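PDB 3IP1: scyllo-inosose 3-dehydrogenase from Thermotoga maritima, which catalyses the NAD(+)-dependent oxidation of scyllo-inosose to 3-dehydro-scyllo-inosose and probably serves myo-inositol degradation as a zinc-dependent homodimeric dehydrogenase. Local coordinates for residues A5-A10 with F91-L95; G33-Y39 with E80-P86; L253-L257 with D362-I366. One frame throughout, in Å; residues are numbered along the deposited sequence.

Contact 1 (A5-A10 with F91-L95); sequences AVRLHA and FPVTL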
loop_
_atom_site.group_PDB
_atom_site.type_symbol
_atom_site.label_atom_id
_atom_site.label_comp_id
_atom_site.label_asym_id
_atom_site.label_seq_id
_atom_site.Cartn_x
_atom_site.Cartn_y
_atom_site.Cartn_z
ATOM N N ALA A 5 -17.114 31.279 -30.004
ATOM C CA ALA A 5 -16.482 30.758 -28.791
ATOM C C ALA A 5 -16.057 31.917 -27.901
ATOM O O ALA A 5 -15.803 33.018 -28.392
ATOM C CB ALA A 5 -15.267 29.887 -29.138
ATOM N N VAL A 6 -15.948 31.640 -26.602
ATOM C CA VAL A 6 -15.495 32.602 -25.595
ATOM C C VAL A 6 -13.959 32.550 -25.510
ATOM O O VAL A 6 -13.380 31.545 -25.041
ATOM C CB VAL A 6 -16.144 32.281 -24.245
ATOM C CG1 VAL A 6 -15.625 33.178 -23.159
ATOM C CG2 VAL A 6 -17.693 32.359 -24.353
ATOM N N ARG A 7 -13.301 33.624 -25.970
ATOM C CA ARG A 7 -11.839 33.673 -26.029
ATOM C C ARG A 7 -11.239 34.775 -25.152
ATOM O O ARG A 7 -11.823 35.857 -25.000
ATOM C CB ARG A 7 -11.345 33.808 -27.471
ATOM C CG ARG A 7 -11.910 32.746 -28.424
ATOM C CD ARG A 7 -11.026 32.581 -29.663
ATOM N NE ARG A 7 -9.972 31.595 -29.455
ATOM C CZ ARG A 7 -8.756 31.667 -29.983
ATOM N NH1 ARG A 7 -7.876 30.714 -29.739
ATOM N NH2 ARG A 7 -8.412 32.694 -30.742
ATOM N N LEU A 8 -10.081 34.480 -24.568
ATOM C CA LEU A 8 -9.343 35.454 -23.763
ATOM C C LEU A 8 -8.133 35.975 -24.534
ATOM O O LEU A 8 -7.299 35.207 -24.987
ATOM C CB LEU A 8 -8.895 34.856 -22.414
ATOM C CG LEU A 8 -8.308 35.789 -21.329
ATOM C CD1 LEU A 8 -8.595 35.269 -19.920
ATOM C CD2 LEU A 8 -6.798 36.054 -21.488
ATOM N N HIS A 9 -8.047 37.295 -24.660
ATOM C CA HIS A 9 -6.881 37.944 -25.240
ATOM C C HIS A 9 -6.167 38.715 -24.146
ATOM O O HIS A 9 -6.805 39.254 -23.251
ATOM C CB HIS A 9 -7.315 38.899 -26.368
ATOM C CG HIS A 9 -7.890 38.188 -27.554
ATOM N ND1 HIS A 9 -7.163 37.950 -28.704
ATOM C CD2 HIS A 9 -9.106 37.622 -27.751
ATOM C CE1 HIS A 9 -7.907 37.271 -29.558
ATOM N NE2 HIS A 9 -9.090 37.057 -29.003
ATOM N N ALA A 10 -4.842 38.742 -24.198
ATOM C CA ALA A 10 -4.081 39.530 -23.248
ATOM C C ALA A 10 -2.811 40.019 -23.916
ATOM O O ALA A 10 -2.436 39.514 -24.972
ATOM C CB ALA A 10 -3.751 38.710 -22.000
ATOM N N PHE A 91 -2.064 32.499 -24.689
ATOM C CA PHE A 91 -3.116 33.389 -25.215
ATOM C C PHE A 91 -2.821 33.899 -26.634
ATOM O O PHE A 91 -1.656 34.138 -26.975
ATOM C CB PHE A 91 -3.331 34.582 -24.267
ATOM C CG PHE A 91 -3.762 34.191 -22.857
ATOM C CD1 PHE A 91 -4.671 33.155 -22.641
ATOM C CD2 PHE A 91 -3.271 34.890 -21.749
ATOM C CE1 PHE A 91 -5.057 32.802 -21.366
ATOM C CE2 PHE A 91 -3.659 34.555 -20.460
ATOM C CZ PHE A 91 -4.568 33.513 -20.264
ATOM N N PRO A 92 -3.867 34.121 -27.456
ATOM C CA PRO A 92 -5.300 33.978 -27.130
ATOM C C PRO A 92 -5.722 32.509 -27.080
ATOM O O PRO A 92 -5.059 31.660 -27.671
ATOM C CB PRO A 92 -6.004 34.701 -28.284
ATOM C CG PRO A 92 -5.022 34.635 -29.429
ATOM C CD PRO A 92 -3.658 34.717 -28.794
ATOM N N VAL A 93 -6.800 32.219 -26.363
ATOM C CA VAL A 93 -7.274 30.834 -26.221
ATOM C C VAL A 93 -8.768 30.855 -25.949
ATOM O O VAL A 93 -9.279 31.802 -25.335
ATOM C CB VAL A 93 -6.517 30.102 -25.057
ATOM C CG1 VAL A 93 -7.067 30.512 -23.667
ATOM C CG2 VAL A 93 -6.547 28.590 -25.240
ATOM N N THR A 94 -9.468 29.827 -26.415
ATOM C CA THR A 94 -10.847 29.592 -25.985
ATOM C C THR A 94 -10.823 28.990 -24.603
ATOM O O THR A 94 -10.166 27.960 -24.367
ATOM C CB THR A 94 -11.609 28.664 -26.965
ATOM O OG1 THR A 94 -11.663 29.295 -28.250
ATOM C CG2 THR A 94 -13.046 28.371 -26.483
ATOM N N LEU A 95 -11.536 29.635 -23.691
ATOM C CA LEU A 95 -11.605 29.175 -22.312
ATOM C C LEU A 95 -12.623 28.040 -22.154
ATOM O O LEU A 95 -13.393 27.750 -23.077
ATOM C CB LEU A 95 -11.945 30.345 -21.370
ATOM C CG LEU A 95 -10.948 31.513 -21.290
ATOM C CD1 LEU A 95 -11.615 32.644 -20.528
ATOM C CD2 LEU A 95 -9.612 31.100 -20.605
#
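This is a short antiparallel beta ladder in the GroES-like catalytic domain of a zinc alcohol dehydrogenase: the 93-94 strand runs along one edge of strand 3-12, whose backbone also bonds to strand 40-47. Leu8 and Val93 form the hydrogen-bonded pair, with Leu8 N giving to Val93 O at 2.9 Å and a weak return bond from Val93 N to Leu8 O at 3.3 Å. Leu95 N extends the ladder to Val6 O at 3.0 Å. Arg7 and Thr94 are the non-hydrogen-bonded pair, and their side chains share a face. With chi1 m and chi3 p, Arg7 folds along the ladder so that NE donates to Thr94 OG1 at 3.1 Å, and NH1 goes on to a salt bridge with Asp158. Leu8 lies on the other face, its t chi1 sending the branch toward Phe91, while Leu95, chi1 m, swings CD1 to 4.0 Å from Leu8 CB. Met74 of helix 69-75 touches all three of these apolar side chains. At the far end a cis peptide precedes Pro92, whose CB sits 3.7 Å from the centroid of the His9 ring, a CH-pi contact; His9 NE2 is hydrogen-bonded to Glu45. Phe91, chi1 m, lays its ring beneath Leu8, and CD2 of that leucine stands 3.4 Å from the Phe91 ring centroid, only 5° off the normal.

Contact 2 (G33-Y39 with E80-P86); sequences GSKVWRY and EGYILYP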
loop_
_atom_site.group_PDB
_atom_site.type_symbol
_atom_site.label_atom_id
_atom_site.label_comp_id
_atom_site.label_asym_id
_atom_site.label_seq_id
_atom_site.Cartn_x
_atom_site.Cartn_y
_atom_site.Cartn_z
ATOM N N GLY A 33 1.868 32.567 -15.786
ATOM C CA GLY A 33 0.856 33.511 -16.261
ATOM C C GLY A 33 0.917 34.906 -15.670
ATOM O O GLY A 33 1.022 35.897 -16.396
ATOM N N SER A 34 0.864 34.983 -14.348
ATOM C CA SER A 34 0.696 36.249 -13.671
ATOM C C SER A 34 1.944 37.134 -13.750
ATOM O O SER A 34 1.889 38.312 -13.422
ATOM C CB SER A 34 0.289 36.013 -12.223
ATOM O OG SER A 34 1.294 35.275 -11.568
ATOM N N LYS A 35 3.059 36.567 -14.183
ATOM C CA LYS A 35 4.295 37.324 -14.371
ATOM C C LYS A 35 4.404 37.895 -15.784
ATOM O O LYS A 35 5.353 38.621 -16.076
ATOM C CB LYS A 35 5.521 36.430 -14.120
ATOM C CG LYS A 35 5.583 35.823 -12.723
ATOM C CD LYS A 35 5.702 36.911 -11.660
ATOM C CE LYS A 35 6.287 36.353 -10.374
ATOM N NZ LYS A 35 6.297 37.397 -9.321
ATOM N N VAL A 36 3.451 37.550 -16.655
ATOM C CA VAL A 36 3.599 37.815 -18.084
ATOM C C VAL A 36 2.398 38.510 -18.731
ATOM O O VAL A 36 2.540 39.556 -19.365
ATOM C CB VAL A 36 3.893 36.504 -18.829
ATOM C CG1 VAL A 36 3.834 36.708 -20.355
ATOM C CG2 VAL A 36 5.261 35.968 -18.421
ATOM N N TRP A 37 1.220 37.913 -18.576
ATOM C CA TRP A 37 0.026 38.383 -19.252
ATOM C C TRP A 37 -0.638 39.548 -18.530
ATOM O O TRP A 37 -0.871 39.513 -17.316
ATOM C CB TRP A 37 -0.970 37.232 -19.467
ATOM C CG TRP A 37 -0.426 36.075 -20.258
ATOM C CD1 TRP A 37 -0.130 34.835 -19.774
ATOM C CD2 TRP A 37 -0.103 36.042 -21.668
ATOM N NE1 TRP A 37 0.339 34.033 -20.782
ATOM C CE2 TRP A 37 0.369 34.743 -21.953
ATOM C CE3 TRP A 37 -0.171 36.983 -22.713
ATOM C CZ2 TRP A 37 0.774 34.349 -23.245
ATOM C CZ3 TRP A 37 0.221 36.592 -23.996
ATOM C CH2 TRP A 37 0.683 35.281 -24.250
ATOM N N ARG A 38 -0.962 40.573 -19.306
ATOM C CA ARG A 38 -1.495 41.827 -18.773
ATOM C C ARG A 38 -2.741 42.275 -19.559
ATOM O O ARG A 38 -2.834 42.026 -20.764
ATOM C CB ARG A 38 -0.398 42.876 -18.893
ATOM C CG ARG A 38 -0.480 43.993 -17.905
ATOM C CD ARG A 38 0.791 44.804 -17.986
ATOM N NE ARG A 38 0.834 45.823 -16.961
ATOM C CZ ARG A 38 1.725 46.808 -16.939
ATOM N NH1 ARG A 38 2.634 46.910 -17.905
ATOM N NH2 ARG A 38 1.691 47.691 -15.956
ATOM N N TYR A 39 -3.667 42.945 -18.876
ATOM C CA TYR A 39 -4.901 43.506 -19.466
ATOM C C TYR A 39 -5.745 42.462 -20.198
ATOM O O TYR A 39 -6.065 42.634 -21.361
ATOM C CB TYR A 39 -4.600 44.697 -20.398
ATOM C CG TYR A 39 -3.563 45.669 -19.835
ATOM C CD1 TYR A 39 -3.831 46.430 -18.695
ATOM C CD2 TYR A 39 -2.315 45.809 -20.441
ATOM C CE1 TYR A 39 -2.872 47.312 -18.169
ATOM C CE2 TYR A 39 -1.365 46.696 -19.937
ATOM C CZ TYR A 39 -1.653 47.432 -18.796
ATOM O OH TYR A 39 -0.715 48.287 -18.309
ATOM N N GLU A 80 -1.748 46.379 -11.221
ATOM C CA GLU A 80 -0.898 46.728 -12.349
ATOM C C GLU A 80 -1.374 46.073 -13.631
ATOM O O GLU A 80 -0.663 46.100 -14.640
ATOM C CB GLU A 80 0.561 46.326 -12.091
ATOM C CG GLU A 80 1.283 47.171 -11.063
ATOM C CD GLU A 80 0.999 46.714 -9.639
ATOM O OE1 GLU A 80 0.971 45.480 -9.400
ATOM O OE2 GLU A 80 0.806 47.584 -8.753
ATOM N N GLY A 81 -2.553 45.453 -13.586
ATOM C CA GLY A 81 -3.129 44.832 -14.780
ATOM C C GLY A 81 -2.692 43.411 -15.151
ATOM O O GLY A 81 -3.158 42.870 -16.163
ATOM N N TYR A 82 -1.820 42.799 -14.350
ATOM C CA TYR A 82 -1.431 41.389 -14.571
ATOM C C TYR A 82 -2.523 40.441 -14.116
ATOM O O TYR A 82 -3.149 40.674 -13.080
ATOM C CB TYR A 82 -0.103 41.044 -13.877
ATOM C CG TYR A 82 1.048 41.753 -14.538
ATOM C CD1 TYR A 82 1.716 41.178 -15.604
ATOM C CD2 TYR A 82 1.430 43.043 -14.127
ATOM C CE1 TYR A 82 2.753 41.841 -16.239
ATOM C CE2 TYR A 82 2.473 43.715 -14.757
ATOM C CZ TYR A 82 3.117 43.111 -15.813
ATOM O OH TYR A 82 4.134 43.757 -16.450
ATOM N N ILE A 83 -2.731 39.367 -14.885
ATOM C CA ILE A 83 -3.705 38.325 -14.519
ATOM C C ILE A 83 -3.336 37.709 -13.160
ATOM O O ILE A 83 -2.155 37.719 -12.772
ATOM C CB ILE A 83 -3.836 37.235 -15.605
ATOM C CG1 ILE A 83 -2.624 36.305 -15.599
ATOM C CG2 ILE A 83 -4.041 37.871 -16.976
ATOM C CD1 ILE A 83 -2.658 35.211 -16.637
ATOM N N LEU A 84 -4.341 37.213 -12.438
ATOM C CA LEU A 84 -4.130 36.603 -11.128
ATOM C C LEU A 84 -3.663 35.138 -11.259
ATOM O O LEU A 84 -2.870 34.661 -10.461
ATOM C CB LEU A 84 -5.400 36.718 -10.255
ATOM C CG LEU A 84 -5.856 38.131 -9.825
ATOM C CD1 LEU A 84 -6.823 38.066 -8.626
ATOM C CD2 LEU A 84 -4.670 39.039 -9.482
ATOM N N TYR A 85 -4.124 34.446 -12.300
ATOM C CA TYR A 85 -3.732 33.058 -12.522
ATOM C C TYR A 85 -2.226 32.883 -12.744
ATOM O O TYR A 85 -1.654 33.413 -13.701
ATOM C CB TYR A 85 -4.533 32.425 -13.661
ATOM C CG TYR A 85 -4.278 30.945 -13.799
ATOM C CD1 TYR A 85 -4.795 30.034 -12.861
ATOM C CD2 TYR A 85 -3.499 30.463 -14.832
ATOM C CE1 TYR A 85 -4.543 28.659 -12.978
ATOM C CE2 TYR A 85 -3.230 29.100 -14.961
ATOM C CZ TYR A 85 -3.754 28.207 -14.041
ATOM O OH TYR A 85 -3.485 26.870 -14.195
ATOM N N PRO A 86 -1.586 32.104 -11.865
ATOM C CA PRO A 86 -0.124 32.048 -11.860
ATOM C C PRO A 86 0.505 30.977 -12.759
ATOM O O PRO A 86 1.731 30.957 -12.900
ATOM C CB PRO A 86 0.207 31.778 -10.382
ATOM C CG PRO A 86 -1.034 31.039 -9.830
ATOM C CD PRO A 86 -2.195 31.337 -10.757
HETATM O O HOH W 1 3.088 33.236 -12.240
#
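Arg38 lays its extended side chain over the Tyr82 ring, with CD 3.9 Å from the Tyr82 centroid in a CH-pi contact. Its guanidinium then hooks the chain beyond: NE and NH2 of Arg38 both donate to Glu80 O, at 2.8 and 3.1 Å, and NH1 makes a salt bridge with Asp13. The backbone O of Asp13 accepts from the Tyr82 hydroxyl. Backbone bonds flank the single Arg38-Tyr82 bridge, Ile83 N to Trp37 O at 3.1 Å and Tyr39 N to Gly81 O at 2.8 Å. Gly81 has to be glycine here, since a CB would clash with Tyr39 CE1 and, at phi 84°, with the preceding carbonyl. Inward, Ile83 CD1 packs 3.9 Å from Trp37 CB. At the other end Gly33 O accepts from the nitrogens of Val36 and Trp37, closing a tight turn; a CB on Gly33 would strike Tyr85 O. One water joins Ser34 OG, at 2.8 Å, to Pro86 O, at 2.7 Å. Leu84 touches His73 and Tyr85 touches Ser70, both on helix 69-75 and assigned by similarity to the charge relay. The loop is thus tied to the beta edge at 37-38, next to the catalytic-domain active site of a zinc-dependent alcohol dehydrogenase.

Contact 3 (L253-L257 with D362-I366); sequences LAKEL and DMTKI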
loop_
_atom_site.group_PDB
_atom_site.type_symbol
_atom_site.label_atom_id
_atom_site.label_comp_id
_atom_site.label_asym_id
_atom_site.label_seq_id
_atom_site.Cartn_x
_atom_site.Cartn_y
_atom_site.Cartn_z
ATOM N N LEU A 253 -25.018 23.786 1.193
ATOM C CA LEU A 253 -24.696 22.820 0.141
ATOM C C LEU A 253 -23.972 21.588 0.678
ATOM O O LEU A 253 -24.298 20.478 0.279
ATOM C CB LEU A 253 -23.878 23.455 -0.987
ATOM C CG LEU A 253 -24.687 24.300 -1.966
ATOM C CD1 LEU A 253 -23.772 24.815 -3.083
ATOM C CD2 LEU A 253 -25.891 23.536 -2.551
ATOM N N ALA A 254 -22.988 21.788 1.557
ATOM C CA ALA A 254 -22.279 20.677 2.188
ATOM C C ALA A 254 -23.249 19.749 2.955
ATOM O O ALA A 254 -23.170 18.527 2.823
ATOM C CB ALA A 254 -21.167 21.190 3.102
ATOM N N LYS A 255 -24.171 20.323 3.731
ATOM C CA LYS A 255 -25.197 19.514 4.400
ATOM C C LYS A 255 -26.029 18.709 3.405
ATOM O O LYS A 255 -26.380 17.572 3.664
ATOM C CB LYS A 255 -26.122 20.371 5.260
ATOM C CG LYS A 255 -25.510 20.840 6.569
ATOM C CD LYS A 255 -26.626 21.191 7.575
ATOM C CE LYS A 255 -27.110 22.638 7.420
ATOM N NZ LYS A 255 -28.582 22.756 7.664
ATOM N N GLU A 256 -26.308 19.298 2.255
ATOM C CA GLU A 256 -27.095 18.652 1.245
ATOM C C GLU A 256 -26.335 17.507 0.600
ATOM O O GLU A 256 -26.931 16.557 0.088
ATOM C CB GLU A 256 -27.442 19.674 0.173
ATOM C CG GLU A 256 -28.880 19.674 -0.244
ATOM C CD GLU A 256 -29.126 20.607 -1.420
ATOM O OE1 GLU A 256 -28.491 21.684 -1.480
ATOM O OE2 GLU A 256 -29.946 20.251 -2.287
ATOM N N LEU A 257 -25.014 17.628 0.582
ATOM C CA LEU A 257 -24.173 16.616 -0.043
ATOM C C LEU A 257 -23.805 15.490 0.940
ATOM O O LEU A 257 -23.168 14.527 0.555
ATOM C CB LEU A 257 -22.933 17.277 -0.667
ATOM C CG LEU A 257 -23.290 18.151 -1.881
ATOM C CD1 LEU A 257 -22.131 19.065 -2.343
ATOM C CD2 LEU A 257 -23.823 17.297 -3.029
ATOM N N ASP A 362 -25.147 12.874 -6.732
ATOM C CA ASP A 362 -25.574 13.962 -7.604
ATOM C C ASP A 362 -24.886 15.302 -7.272
ATOM O O ASP A 362 -25.295 16.022 -6.349
ATOM C CB ASP A 362 -27.102 14.123 -7.526
ATOM C CG ASP A 362 -27.623 15.233 -8.427
ATOM O OD1 ASP A 362 -26.861 15.738 -9.277
ATOM O OD2 ASP A 362 -28.809 15.598 -8.285
HETATM N N MSE A 363 -23.879 15.655 -8.058
HETATM C CA MSE A 363 -23.156 16.898 -7.830
HETATM C C MSE A 363 -23.874 18.132 -8.405
HETATM O O MSE A 363 -23.457 19.258 -8.140
HETATM C CB MSE A 363 -21.731 16.807 -8.394
HETATM C CG MSE A 363 -20.848 15.798 -7.708
HETATM SE SE MSE A 363 -20.558 16.252 -5.845
HETATM C CE MSE A 363 -19.915 18.068 -6.052
ATOM N N THR A 364 -24.929 17.925 -9.191
ATOM C CA THR A 364 -25.630 19.044 -9.852
ATOM C C THR A 364 -26.266 19.994 -8.839
ATOM O O THR A 364 -26.561 21.144 -9.171
ATOM C CB THR A 364 -26.700 18.591 -10.901
ATOM O OG1 THR A 364 -27.801 17.937 -10.247
ATOM C CG2 THR A 364 -26.084 17.663 -11.942
ATOM N N LYS A 365 -26.405 19.532 -7.594
ATOM C CA LYS A 365 -26.914 20.364 -6.511
ATOM C C LYS A 365 -26.101 21.646 -6.316
ATOM O O LYS A 365 -26.599 22.612 -5.749
ATOM C CB LYS A 365 -26.954 19.587 -5.187
ATOM C CG LYS A 365 -27.840 18.337 -5.191
ATOM C CD LYS A 365 -28.002 17.819 -3.771
ATOM C CE LYS A 365 -29.119 16.795 -3.665
ATOM N NZ LYS A 365 -28.622 15.408 -3.901
ATOM N N ILE A 366 -24.851 21.652 -6.770
ATOM C CA ILE A 366 -23.988 22.805 -6.543
ATOM C C ILE A 366 -24.082 23.883 -7.628
ATOM O O ILE A 366 -23.542 24.983 -7.457
ATOM C CB ILE A 366 -22.504 22.405 -6.299
ATOM C CG1 ILE A 366 -21.793 22.079 -7.620
ATOM C CG2 ILE A 366 -22.417 21.277 -5.231
ATOM C CD1 ILE A 366 -20.269 22.127 -7.527
#
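Asp362 begins the segment with an Asx turn: its OD1 accepts from Thr364 N at 2.9 Å and from Thr364 OG1 at 2.6 Å, while OD2 makes a salt bridge to Arg186. Its carbonyl is what meets the helix, Asp362 O lying 3.8 Å from Leu257 CD2. Next comes selenomethionine Met363. Its CB points away, but three m torsions curl the chain back until CE is 4.4 Å from Leu257 CD1, and the same side chain touches Ala231 of helix 224-235. Thr364 turns away from the helix and begins the 3-10 turn 364-366, which Ile366 N secures by bonding to Met363 O at 3.1 Å. Lys365 points at the helix and stretches across its surface, its CD 3.4 Å from Glu256 OE2 and 4.3 Å from Leu257 CD2; its carbonyl O lies 3.4 Å from Leu253 CD2. Ile366 finishes the run, CG2 meeting Leu257 CD1 at 3.6 Å and CB meeting Leu253 CD1 at 4.2 Å. Leu253 and Leu257, one helical turn apart, thus supply the apolar side, and no hydrogen bond crosses. Leu257 and Ile366 also touch helix 224-235, at Leu227 and Pro224. The contact joins helix 248-257 of the Rossmann-type NAD(+)-binding domain to the chain leading back to strand 369-371 in the catalytic-domain sheet, a connection between the two domains of zinc-dependent alcohol dehydrogenases.

Overall arrangement
Contacts 1 and 2 are neighbours, with centres 14 Å apart, and contact 2 is nested along the chain inside the loop closed by contact 1. They meet directly: Phe91 CD2 lies 3.4 Å from Trp37 CD2, and Ala10 CB 3.7 Å from Arg38 O, with strands 3-12 and 37-38 adjacent in one sheet. Contact 3 follows in sequence and stands apart, its centre 31 Å from contact 1 and 33 Å from contact 2. The active-site metal, here cadmium bound by His97, Glu98 and Glu195, lies between the contacts without being touched by them: it is about 11 Å from the Leu95 side chain, about 9 Å from that of Tyr85 and about 10 Å from that of Ile366.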